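Local coordinates for protein pectate lyase (Bacillus subtilis, PDB 5AMV) that cleaves alpha-1,4-linked polygalacturonate by calcium-dependent beta-elimination, releasing oligosaccharides with unsaturated galacturonate at their non-reducing ends, at residues D244-S249 against I276-P281; F306-G311 against T335-S340; N240-H245 against H269-K274; N293-S298 against N323-P328. All coordinates share one frame; numbering follows the deposited sequence. Where two conformers were deposited one is given.

How the contacts relate
Each contact joins one coil of a right-handed parallel beta-helix to the next. From the N terminus, contact 3 pairs 240-245 with 269-274 and closes one coil; contact 1 starts in the same stretch, sharing Asp244 and His245, and closes a few residues later at 276-281, beyond the corner and on the face that binds sugar. The chain then opens contact 4 at 293-298 and contact 2 at 306-311, which close in the same order at 323-328 and 335-340, so these two cross. Tyr273 beside Glu296 ties contacts 3 and 4, Ala280 beside Ala309 ties contacts 1 and 2, and Trp310 meets Tyr295 between contacts 2 and 4.

Contact 1 (D244-S249 against I276-P281); sequences DHDKSS and IVQRAP. With ADA (alpha-D-galactopyranuronic acid), chain B; ADA (alpha-D-galactopyranuronic acid), chain C.
At the substrate-binding cleft of a right-handed parallel beta-helix, Asp246 and Gln278 meet where the chain turns a corner at the aspartate. Gln278 NE2 sends one hydrogen to Asp246 OD1 at 2.8 Å, nearly straight (174°) and onto the syn side of the carboxylate. Its other hydrogen goes to O6B of the chain C galacturonate, with NE2 and O6B 2.9 Å apart. Glutamine suits this place because a single amide nitrogen can serve two carboxylates. Asp246 CG stands anti to the backbone N (chi1 -177°), beside the carbonyl carbon; OD1 lies 3.3 Å from Val277 CB, and OD2 forms a salt bridge with Lys218. A leucine at Gln278 would probably leave Asp246 OD1 and the sugar carboxylate without their common donor. Alongside runs Lys247, its CD resting over one guanidinium face of Arg279, 3.5 Å from NH1. Arg279, inferred to be the active-site residue, turns its edge to the chain B galacturonate, and NH2 donates to the ring oxygen O5 at 3.0 Å. The backbones are joined by Ser248 N to Gln278 O, and Ser249 N to Arg279 O at 2.8 Å. Inside the coil, Ile276 CG2 packs on Ser248 CB, and both residues lean on Tyr242 of strand 235-245, while Ala280 touches Tyr273 of strand 266-274 and Pro281 meets Leu268 of that strand and Phe251 of strand 247-251.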
# COMPACT_ATOMS: atom_id res chain seq x y z
N ASP A 244 2.91 9.21 7.56
CA ASP A 244 2.70 8.81 8.99
C ASP A 244 2.21 7.36 9.03
O ASP A 244 1.06 7.05 9.40
CB ASP A 244 1.74 9.80 9.68
CG ASP A 244 2.30 11.18 9.67
OD1 ASP A 244 3.36 11.42 10.29
OD2 ASP A 244 1.74 12.02 8.95
N HIS A 245 3.11 6.45 8.62
CA HIS A 245 2.78 5.04 8.52
C HIS A 245 4.11 4.25 8.49
O HIS A 245 5.15 4.80 8.10
CB HIS A 245 1.94 4.80 7.24
CG HIS A 245 1.57 3.36 7.02
ND1 HIS A 245 0.40 2.79 7.49
CD2 HIS A 245 2.26 2.35 6.44
CE1 HIS A 245 0.38 1.51 7.19
NE2 HIS A 245 1.50 1.21 6.56
N ASP A 246 4.10 3.00 8.96
CA ASP A 246 5.32 2.21 9.02
C ASP A 246 5.66 1.56 7.67
O ASP A 246 6.49 2.09 6.95
CB ASP A 246 5.17 1.23 10.21
CG ASP A 246 6.41 0.37 10.46
OD1 ASP A 246 7.37 0.40 9.69
OD2 ASP A 246 6.33 -0.41 11.43
N LYS A 247 4.97 0.48 7.29
CA LYS A 247 5.29 -0.26 6.05
C LYS A 247 4.40 0.15 4.89
O LYS A 247 3.21 -0.19 4.82
CB LYS A 247 5.12 -1.74 6.34
CG LYS A 247 6.17 -2.22 7.38
CD LYS A 247 6.02 -3.70 7.73
CE LYS A 247 5.10 -3.96 8.88
NZ LYS A 247 5.56 -5.23 9.58
N SER A 248 4.96 0.92 3.96
CA SER A 248 4.09 1.51 2.93
C SER A 248 3.63 0.58 1.82
O SER A 248 2.43 0.44 1.58
CB SER A 248 4.81 2.67 2.26
OG SER A 248 4.04 3.17 1.19
N SER A 249 4.58 0.01 1.09
CA SER A 249 4.30 -0.61 -0.19
C SER A 249 5.18 -1.84 -0.36
O SER A 249 6.38 -1.69 -0.59
CB SER A 249 4.57 0.38 -1.34
OG SER A 249 3.72 1.53 -1.24
N ILE A 276 7.29 8.04 6.58
CA ILE A 276 7.11 6.65 6.28
C ILE A 276 8.38 5.94 6.74
O ILE A 276 9.51 6.41 6.51
CB ILE A 276 6.93 6.48 4.76
CG1 ILE A 276 5.62 7.16 4.26
CG2 ILE A 276 6.92 4.96 4.36
CD1 ILE A 276 4.34 6.55 4.95
N VAL A 277 8.21 4.85 7.47
CA VAL A 277 9.37 4.16 8.05
C VAL A 277 10.13 3.37 6.99
O VAL A 277 11.36 3.47 6.91
CB VAL A 277 8.99 3.20 9.24
CG1 VAL A 277 10.20 2.47 9.72
CG2 VAL A 277 8.38 3.99 10.39
N GLN A 278 9.42 2.52 6.26
CA GLN A 278 10.10 1.56 5.41
C GLN A 278 9.21 1.05 4.29
O GLN A 278 8.02 1.36 4.22
CB GLN A 278 10.57 0.39 6.29
CG GLN A 278 9.41 -0.37 6.95
CD GLN A 278 9.91 -1.45 7.88
OE1 GLN A 278 10.81 -2.22 7.51
NE2 GLN A 278 9.33 -1.55 9.08
N ARG A 279 9.81 0.27 3.37
CA ARG A 279 9.08 -0.33 2.23
C ARG A 279 8.44 0.69 1.33
O ARG A 279 7.22 0.79 1.25
CB ARG A 279 8.04 -1.39 2.68
CG ARG A 279 8.67 -2.41 3.64
CD ARG A 279 7.67 -3.47 4.06
NE ARG A 279 8.31 -4.50 4.86
CZ ARG A 279 7.69 -5.61 5.30
NH1 ARG A 279 6.40 -5.83 5.02
NH2 ARG A 279 8.37 -6.51 5.99
N ALA A 280 9.27 1.48 0.66
CA ALA A 280 8.72 2.51 -0.19
C ALA A 280 9.27 2.57 -1.61
O ALA A 280 9.74 3.63 -2.05
CB ALA A 280 8.84 3.89 0.49
N PRO A 281 9.23 1.43 -2.36
CA PRO A 281 8.63 0.15 -2.02
C PRO A 281 9.69 -0.89 -1.59
O PRO A 281 10.89 -0.69 -1.87
CB PRO A 281 8.04 -0.31 -3.36
CG PRO A 281 9.06 0.15 -4.35
CD PRO A 281 9.65 1.47 -3.78
C1 ADA B . 10.59 -6.27 8.81
C2 ADA B . 9.94 -7.57 9.31
C3 ADA B . 10.86 -8.76 9.04
C4 ADA B . 11.20 -8.87 7.56
C5 ADA B . 11.84 -7.56 7.11
C6 ADA B . 11.93 -7.60 5.60
O2 ADA B . 9.80 -7.46 10.73
O3 ADA B . 10.20 -9.98 9.42
O4 ADA B . 9.97 -9.05 6.83
O5 ADA B . 11.01 -6.42 7.45
O6B ADA B . 11.35 -6.68 4.96
O6A ADA B . 12.54 -8.55 5.01
C1 ADA C . 14.54 -5.16 11.49
C2 ADA C . 14.65 -5.72 10.07
C3 ADA C . 13.80 -4.86 9.11
C4 ADA C . 12.35 -4.81 9.59
C5 ADA C . 12.33 -4.31 11.05
C6 ADA C . 10.94 -4.20 11.63
O2 ADA C . 16.02 -5.78 9.65
O3 ADA C . 13.93 -5.33 7.77
O4 ADA C . 11.76 -6.11 9.44
O5 ADA C . 13.17 -5.14 11.90
O6B ADA C . 10.02 -3.61 10.98
O6A ADA C . 10.78 -4.70 12.77

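Contact 2 (F306-G311 against T335-S340); sequences FSYAWG and TISVFS. With ADA (alpha-D-galactopyranuronic acid), chain B.
The carbonyl oxygen of Thr335 receives two backbone donors from the preceding coil of the parallel beta-helix: Ala309 N at 2.8 Å, standing above the carbonyl plane, and Trp310 N in a longer, weak bond. Beyond this pair the two segments run as short parallel strands, with Ser337 N bonded to Trp310 O at 2.9 Å. On the face of Gly311 and Ser337, the serine places CB over the phenol ring of Tyr308, 3.5 Å from its centroid, in a CH-pi contact; so small a residue lets the ring lie close to the strand. Tyr308 CG sits between the backbone N and the carbonyl carbon (chi1 71°), the crowded position. From there the phenol approaches Phe339 tip to tip, in an offset edge-to-face pair whose planes stand at 66°, with Phe339 presenting its edge. Gly311 CA lies at the edge of the Phe339 ring; a CB there would clash with Tyr308 OH. Phe339 belongs to the glycan pocket: its CE1 is 3.3 Å from O6A of the chain B galacturonate, and its ring also makes a cation-pi contact with Arg282. Tyr308 in turn packs against Arg279, so the two aromatics join this coil to the catalytic cleft. On the other face of the sheet the indole of Trp310 points into the coil, NE1 bonding to Tyr295 OH, while its CE3 meets Ile336 CG2 at 3.6 Å.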
# COMPACT_ATOMS: atom_id res chain seq x y z
N PHE A 306 12.37 7.39 10.00
CA PHE A 306 12.77 6.80 8.73
C PHE A 306 13.77 5.68 8.94
O PHE A 306 14.75 5.85 9.68
CB PHE A 306 13.47 7.90 7.90
CG PHE A 306 13.96 7.42 6.54
CD1 PHE A 306 15.24 6.90 6.41
CD2 PHE A 306 13.15 7.54 5.40
CE1 PHE A 306 15.72 6.43 5.16
CE2 PHE A 306 13.62 7.11 4.15
CZ PHE A 306 14.90 6.53 4.04
N SER A 307 13.55 4.56 8.23
CA SER A 307 14.52 3.46 8.22
C SER A 307 15.17 3.34 6.83
O SER A 307 16.39 3.46 6.68
CB SER A 307 13.80 2.14 8.61
OG SER A 307 14.70 1.07 8.81
N TYR A 308 14.36 3.11 5.80
CA TYR A 308 14.88 3.07 4.44
C TYR A 308 13.78 3.40 3.45
O TYR A 308 12.60 3.30 3.81
CB TYR A 308 15.52 1.71 4.12
CG TYR A 308 14.54 0.53 3.97
CD1 TYR A 308 13.94 0.28 2.74
CD2 TYR A 308 14.25 -0.34 5.07
CE1 TYR A 308 13.02 -0.81 2.59
CE2 TYR A 308 13.35 -1.43 4.93
CZ TYR A 308 12.79 -1.67 3.67
OH TYR A 308 11.95 -2.75 3.46
N ALA A 309 14.16 3.77 2.22
CA ALA A 309 13.18 4.00 1.16
C ALA A 309 12.96 2.75 0.32
O ALA A 309 11.89 2.12 0.38
CB ALA A 309 13.63 5.19 0.27
N TRP A 310 13.98 2.34 -0.45
CA TRP A 310 13.84 1.19 -1.37
C TRP A 310 14.32 -0.11 -0.75
O TRP A 310 15.41 -0.16 -0.18
CB TRP A 310 14.54 1.42 -2.72
CG TRP A 310 14.18 2.70 -3.31
CD1 TRP A 310 12.95 3.34 -3.24
CD2 TRP A 310 15.05 3.57 -4.08
NE1 TRP A 310 13.02 4.56 -3.89
CE2 TRP A 310 14.28 4.73 -4.41
CE3 TRP A 310 16.40 3.50 -4.48
CZ2 TRP A 310 14.80 5.79 -5.15
CZ3 TRP A 310 16.92 4.59 -5.23
CH2 TRP A 310 16.12 5.72 -5.54
N GLY A 311 13.51 -1.16 -0.84
CA GLY A 311 13.92 -2.44 -0.24
C GLY A 311 14.28 -3.36 -1.38
O GLY A 311 13.42 -3.72 -2.20
N THR A 335 19.92 4.87 2.38
CA THR A 335 18.70 5.19 1.63
C THR A 335 17.94 3.92 1.24
O THR A 335 16.71 3.96 0.97
CB THR A 335 19.00 5.98 0.34
OG1 THR A 335 19.88 5.22 -0.49
CG2 THR A 335 19.59 7.36 0.66
N ILE A 336 18.64 2.80 1.15
CA ILE A 336 18.00 1.52 0.79
C ILE A 336 18.30 0.45 1.83
O ILE A 336 19.18 0.63 2.72
CB ILE A 336 18.41 1.05 -0.64
CG1 ILE A 336 19.84 0.44 -0.60
CG2 ILE A 336 18.23 2.22 -1.63
CD1 ILE A 336 20.36 -0.02 -1.96
N SER A 337 17.56 -0.66 1.76
CA SER A 337 17.87 -1.84 2.57
C SER A 337 17.95 -3.02 1.60
O SER A 337 17.06 -3.22 0.78
CB SER A 337 16.82 -2.09 3.64
OG SER A 337 17.22 -3.17 4.50
N VAL A 338 19.05 -3.77 1.69
CA VAL A 338 19.32 -4.95 0.83
C VAL A 338 19.03 -6.24 1.58
O VAL A 338 19.52 -6.47 2.71
CB VAL A 338 20.79 -4.94 0.33
CG1 VAL A 338 20.95 -6.09 -0.66
CG2 VAL A 338 21.13 -3.59 -0.36
N PHE A 339 18.18 -7.07 0.99
CA PHE A 339 17.80 -8.37 1.59
C PHE A 339 18.46 -9.50 0.78
O PHE A 339 18.93 -9.27 -0.32
CB PHE A 339 16.28 -8.49 1.61
CG PHE A 339 15.61 -7.37 2.36
CD1 PHE A 339 15.57 -7.39 3.76
CD2 PHE A 339 15.08 -6.25 1.69
CE1 PHE A 339 14.99 -6.35 4.52
CE2 PHE A 339 14.48 -5.20 2.42
CZ PHE A 339 14.43 -5.24 3.85
N SER A 340 18.51 -10.70 1.36
CA SER A 340 19.09 -11.86 0.67
C SER A 340 18.37 -12.07 -0.67
O SER A 340 17.13 -11.99 -0.76
CB SER A 340 19.02 -13.11 1.56
OG SER A 340 19.69 -14.21 0.97
C1 ADA B . 10.59 -6.27 8.81
C2 ADA B . 9.94 -7.57 9.31
C3 ADA B . 10.86 -8.76 9.04
C4 ADA B . 11.20 -8.87 7.56
C5 ADA B . 11.84 -7.56 7.11
C6 ADA B . 11.93 -7.60 5.60
O2 ADA B . 9.80 -7.46 10.73
O3 ADA B . 10.20 -9.98 9.42
O4 ADA B . 9.97 -9.05 6.83
O5 ADA B . 11.01 -6.42 7.45
O6B ADA B . 11.35 -6.68 4.96
O6A ADA B . 12.54 -8.55 5.01

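Contact 3 (N240-H245 against H269-K274); sequences NYYHDH and HHNRYK
Asn271 OD1 draws in the backbone N of Asn240 at 2.8 Å and, more weakly, its ND2, which also donates to Ile196 O while Asn240 OD1 accepts from Cys199 N. This is one step of the internal asparagine stack of a parallel beta-helix; the two amides lie side by side, and a short carboxamide suits the place, since Asn271 ND2 can also reach Met237 O. Strand bonds follow: Arg272 N to Asn240 O at 2.8 Å, Tyr242 N to Arg272 O, Lys274 N to Tyr242 O and Asp244 N to Lys274 O. Outside the coil, the guanidinium of Arg272 lies flat on Tyr241, planes 3° apart and centres 4.3 Å apart. With CG anti to the backbone N, the extended chain carries CD across one face of the ring, and Glu296 pairs with NE. The opposite face takes His243 CD2 over its centre, and His243 ND1 is bonded to Asp244 OD2 at 2.7 Å. Inside, Tyr242 and Tyr273 are parallel but slid apart, CD1 of Tyr242 coming within 3.4 Å of CE2 of Tyr273. Tyr242 OH is hydrogen-bonded to Thr226 OG1 and, weakly, to a water that lies 2.7 Å from Tyr273 OH.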
# COMPACT_ATOMS: atom_id res chain seq x y z
N ASN A 240 0.50 10.05 -5.48
CA ASN A 240 -0.11 9.76 -4.21
C ASN A 240 0.67 10.31 -3.05
O ASN A 240 1.87 10.56 -3.20
CB ASN A 240 -0.32 8.25 -4.03
CG ASN A 240 -1.12 7.64 -5.16
OD1 ASN A 240 -2.33 7.87 -5.29
ND2 ASN A 240 -0.45 6.85 -5.99
N TYR A 241 0.00 10.48 -1.90
CA TYR A 241 0.66 11.05 -0.72
C TYR A 241 0.56 10.04 0.43
O TYR A 241 -0.52 9.85 1.02
CB TYR A 241 0.02 12.40 -0.34
CG TYR A 241 0.65 13.14 0.84
CD1 TYR A 241 1.92 12.80 1.36
CD2 TYR A 241 -0.03 14.23 1.41
CE1 TYR A 241 2.47 13.48 2.43
CE2 TYR A 241 0.52 14.92 2.48
CZ TYR A 241 1.78 14.56 2.96
OH TYR A 241 2.33 15.23 4.02
N TYR A 242 1.67 9.37 0.70
CA TYR A 242 1.74 8.41 1.80
C TYR A 242 2.36 9.13 2.99
O TYR A 242 3.45 9.72 2.87
CB TYR A 242 2.69 7.29 1.38
CG TYR A 242 2.29 6.50 0.15
CD1 TYR A 242 2.72 6.87 -1.13
CD2 TYR A 242 1.52 5.34 0.27
CE1 TYR A 242 2.36 6.10 -2.26
CE2 TYR A 242 1.21 4.54 -0.85
CZ TYR A 242 1.63 4.94 -2.07
OH TYR A 242 1.39 4.23 -3.22
N HIS A 243 1.70 9.09 4.15
CA HIS A 243 2.27 9.77 5.31
C HIS A 243 1.94 9.14 6.65
O HIS A 243 0.86 8.58 6.81
CB HIS A 243 2.11 11.29 5.31
CG HIS A 243 0.70 11.77 5.48
ND1 HIS A 243 0.18 12.07 6.72
CD2 HIS A 243 -0.26 12.08 4.58
CE1 HIS A 243 -1.07 12.50 6.58
NE2 HIS A 243 -1.35 12.54 5.29
N ASP A 244 2.91 9.21 7.56
CA ASP A 244 2.70 8.81 8.99
C ASP A 244 2.21 7.36 9.03
O ASP A 244 1.06 7.05 9.40
CB ASP A 244 1.74 9.80 9.68
CG ASP A 244 2.30 11.18 9.67
OD1 ASP A 244 3.36 11.42 10.29
OD2 ASP A 244 1.74 12.02 8.95
N HIS A 245 3.11 6.45 8.62
CA HIS A 245 2.78 5.04 8.52
C HIS A 245 4.11 4.25 8.49
O HIS A 245 5.15 4.80 8.10
CB HIS A 245 1.94 4.80 7.24
CG HIS A 245 1.57 3.36 7.02
ND1 HIS A 245 0.40 2.79 7.49
CD2 HIS A 245 2.26 2.35 6.44
CE1 HIS A 245 0.38 1.51 7.19
NE2 HIS A 245 1.50 1.21 6.56
N HIS A 269 5.43 6.91 -9.76
CA HIS A 269 6.00 8.25 -9.99
C HIS A 269 5.26 9.39 -9.34
O HIS A 269 4.06 9.32 -9.16
CB HIS A 269 6.25 8.48 -11.51
CG HIS A 269 5.01 8.73 -12.33
ND1 HIS A 269 4.46 10.00 -12.47
CD2 HIS A 269 4.22 7.89 -13.06
CE1 HIS A 269 3.39 9.92 -13.24
NE2 HIS A 269 3.22 8.66 -13.61
N HIS A 270 6.00 10.46 -9.04
CA HIS A 270 5.48 11.66 -8.38
C HIS A 270 4.71 11.39 -7.10
O HIS A 270 3.81 12.18 -6.71
CB HIS A 270 4.63 12.47 -9.37
CG HIS A 270 5.42 13.05 -10.50
ND1 HIS A 270 5.56 12.41 -11.72
CD2 HIS A 270 6.12 14.21 -10.60
CE1 HIS A 270 6.30 13.16 -12.53
NE2 HIS A 270 6.67 14.24 -11.86
N ASN A 271 5.05 10.29 -6.44
CA ASN A 271 4.53 10.08 -5.10
C ASN A 271 5.32 10.77 -4.01
O ASN A 271 6.54 10.96 -4.11
CB ASN A 271 4.44 8.60 -4.80
CG ASN A 271 3.61 7.87 -5.82
OD1 ASN A 271 2.37 8.02 -5.87
ND2 ASN A 271 4.28 7.07 -6.67
N ARG A 272 4.61 11.14 -2.94
CA ARG A 272 5.22 11.75 -1.77
C ARG A 272 5.16 10.79 -0.60
O ARG A 272 4.10 10.21 -0.36
CB ARG A 272 4.44 13.03 -1.44
CG ARG A 272 5.03 13.82 -0.26
CD ARG A 272 4.21 15.11 -0.06
NE ARG A 272 4.81 15.90 1.02
CZ ARG A 272 4.23 16.96 1.57
NH1 ARG A 272 3.03 17.35 1.16
NH2 ARG A 272 4.86 17.64 2.52
N TYR A 273 6.29 10.60 0.09
CA TYR A 273 6.36 9.72 1.28
C TYR A 273 6.91 10.56 2.41
O TYR A 273 8.09 10.91 2.40
CB TYR A 273 7.29 8.51 1.04
CG TYR A 273 6.91 7.65 -0.17
CD1 TYR A 273 7.33 7.99 -1.46
CD2 TYR A 273 6.15 6.48 -0.02
CE1 TYR A 273 6.98 7.22 -2.56
CE2 TYR A 273 5.85 5.67 -1.10
CZ TYR A 273 6.23 6.07 -2.37
OH TYR A 273 5.91 5.34 -3.48
N LYS A 274 6.06 10.89 3.38
CA LYS A 274 6.47 11.75 4.48
C LYS A 274 6.25 11.01 5.81
O LYS A 274 5.17 10.49 6.08
CB LYS A 274 5.66 13.03 4.49
CG LYS A 274 6.06 13.94 5.70
CD LYS A 274 5.46 15.31 5.57
CE LYS A 274 5.88 16.13 6.76
NZ LYS A 274 5.45 17.58 6.72
O HOH W 1 4.20 3.21 -3.40

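Contact 4 (N293-S298 against N323-P328); sequences NYYEGS and NVIDVP
Tyr294 crosses Val324 with its ring edge, CE1 lying 3.7 Å from CG1, and reaches past it to Asp326. CG stands anti to the backbone N (chi1 180°), on the face that also carries Val324 and Asp326. Tyr294 OH donates to Asp326 OD2 at 2.7 Å, on the anti side of the carboxylate, whose plane is turned 83° to the ring. A tyrosine suits this place because its apolar edge packs on valine while its hydroxyl serves the acid two residues beyond that valine. A phenylalanine at Tyr294 would probably leave Asp326 OD2 without this donor and the carboxylate more able to turn. Helix 382-392 lies over this face, with Lys386 touching both residues and Val389 the tyrosine. On the interior face Tyr295 CD1 rests 3.6 Å from Ile325 CG1, its ring nearly parallel to that of Tyr273 and its hydroxyl the one that serves Trp310. Hydrogen bonds between the parallel strands include Asp326 N to Tyr295 O at 2.7 Å and Gly297 N to Asp326 O at 3.1 Å. Before them in the chain, Asn323 OD1 is gripped from opposite faces of its plane by Asn293 N at 2.9 Å and Asn293 ND2 at 3.1 Å. With the amide planes only 4° apart and Asn293 OD1 accepting from Asn271 N, the arrangement is the asparagine stack inside the parallel beta-helix of pectate lyases.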
# COMPACT_ATOMS: atom_id res chain seq x y z
N ASN A 293 9.89 10.54 -7.34
CA ASN A 293 9.22 10.47 -6.04
C ASN A 293 10.00 11.30 -5.05
O ASN A 293 11.21 11.52 -5.22
CB ASN A 293 9.08 9.01 -5.59
CG ASN A 293 8.29 8.17 -6.57
OD1 ASN A 293 7.06 8.30 -6.70
ND2 ASN A 293 8.99 7.34 -7.34
N TYR A 294 9.32 11.76 -3.99
CA TYR A 294 9.92 12.63 -3.00
C TYR A 294 9.72 11.95 -1.65
O TYR A 294 8.59 11.59 -1.30
CB TYR A 294 9.26 14.00 -2.99
CG TYR A 294 9.89 14.89 -1.95
CD1 TYR A 294 11.26 15.22 -2.02
CD2 TYR A 294 9.13 15.39 -0.89
CE1 TYR A 294 11.84 16.01 -1.09
CE2 TYR A 294 9.72 16.22 0.09
CZ TYR A 294 11.08 16.52 -0.02
OH TYR A 294 11.65 17.31 0.94
N TYR A 295 10.82 11.73 -0.93
CA TYR A 295 10.79 11.04 0.37
C TYR A 295 11.33 12.01 1.39
O TYR A 295 12.40 12.64 1.19
CB TYR A 295 11.70 9.76 0.35
CG TYR A 295 11.45 8.83 -0.83
CD1 TYR A 295 11.93 9.16 -2.09
CD2 TYR A 295 10.71 7.65 -0.67
CE1 TYR A 295 11.70 8.32 -3.20
CE2 TYR A 295 10.46 6.81 -1.79
CZ TYR A 295 10.97 7.16 -3.02
OH TYR A 295 10.77 6.39 -4.15
N GLU A 296 10.64 12.15 2.53
CA GLU A 296 11.09 13.11 3.56
C GLU A 296 10.75 12.58 4.93
O GLU A 296 9.68 12.00 5.12
CB GLU A 296 10.45 14.50 3.38
CG GLU A 296 8.91 14.42 3.18
CD GLU A 296 8.24 15.79 3.26
OE1 GLU A 296 8.68 16.68 4.04
OE2 GLU A 296 7.21 15.95 2.60
N GLY A 297 11.66 12.76 5.87
CA GLY A 297 11.47 12.27 7.22
C GLY A 297 12.68 12.49 8.05
O GLY A 297 13.59 13.22 7.65
N SER A 298 12.69 11.88 9.23
CA SER A 298 13.77 12.05 10.17
C SER A 298 14.06 10.70 10.81
O SER A 298 13.15 9.95 11.17
CB SER A 298 13.32 13.01 11.29
OG SER A 298 14.24 12.89 12.37
N ASN A 323 14.85 10.63 -8.28
CA ASN A 323 14.12 10.62 -7.02
C ASN A 323 14.87 11.45 -6.01
O ASN A 323 16.11 11.55 -6.09
CB ASN A 323 13.99 9.17 -6.48
CG ASN A 323 13.16 8.30 -7.39
OD1 ASN A 323 11.94 8.42 -7.41
ND2 ASN A 323 13.80 7.46 -8.22
N VAL A 324 14.14 12.01 -5.04
CA VAL A 324 14.75 12.98 -4.10
C VAL A 324 14.40 12.54 -2.67
O VAL A 324 13.21 12.35 -2.38
CB VAL A 324 14.15 14.37 -4.40
CG1 VAL A 324 14.66 15.45 -3.36
CG2 VAL A 324 14.54 14.81 -5.81
N ILE A 325 15.42 12.41 -1.80
CA ILE A 325 15.25 11.94 -0.43
C ILE A 325 15.79 13.01 0.51
O ILE A 325 16.99 13.33 0.45
CB ILE A 325 16.00 10.59 -0.22
CG1 ILE A 325 15.44 9.52 -1.18
CG2 ILE A 325 15.86 10.10 1.21
CD1 ILE A 325 16.31 8.24 -1.20
N ASP A 326 14.92 13.58 1.36
CA ASP A 326 15.38 14.52 2.38
C ASP A 326 15.20 13.93 3.78
O ASP A 326 14.11 14.03 4.41
CB ASP A 326 14.64 15.84 2.27
CG ASP A 326 15.13 16.68 1.06
OD1 ASP A 326 16.27 16.45 0.59
OD2 ASP A 326 14.37 17.54 0.61
N VAL A 327 16.29 13.34 4.27
CA VAL A 327 16.35 12.75 5.61
C VAL A 327 17.68 13.25 6.21
O VAL A 327 18.73 12.68 5.94
CB VAL A 327 16.27 11.19 5.56
CG1 VAL A 327 16.38 10.57 6.98
CG2 VAL A 327 14.92 10.76 4.90
N PRO A 328 17.62 14.30 7.00
CA PRO A 328 18.89 14.93 7.48
C PRO A 328 19.80 13.92 8.15
O PRO A 328 19.33 13.07 8.94
CB PRO A 328 18.38 15.98 8.48
CG PRO A 328 17.06 16.43 7.85
CD PRO A 328 16.43 15.14 7.32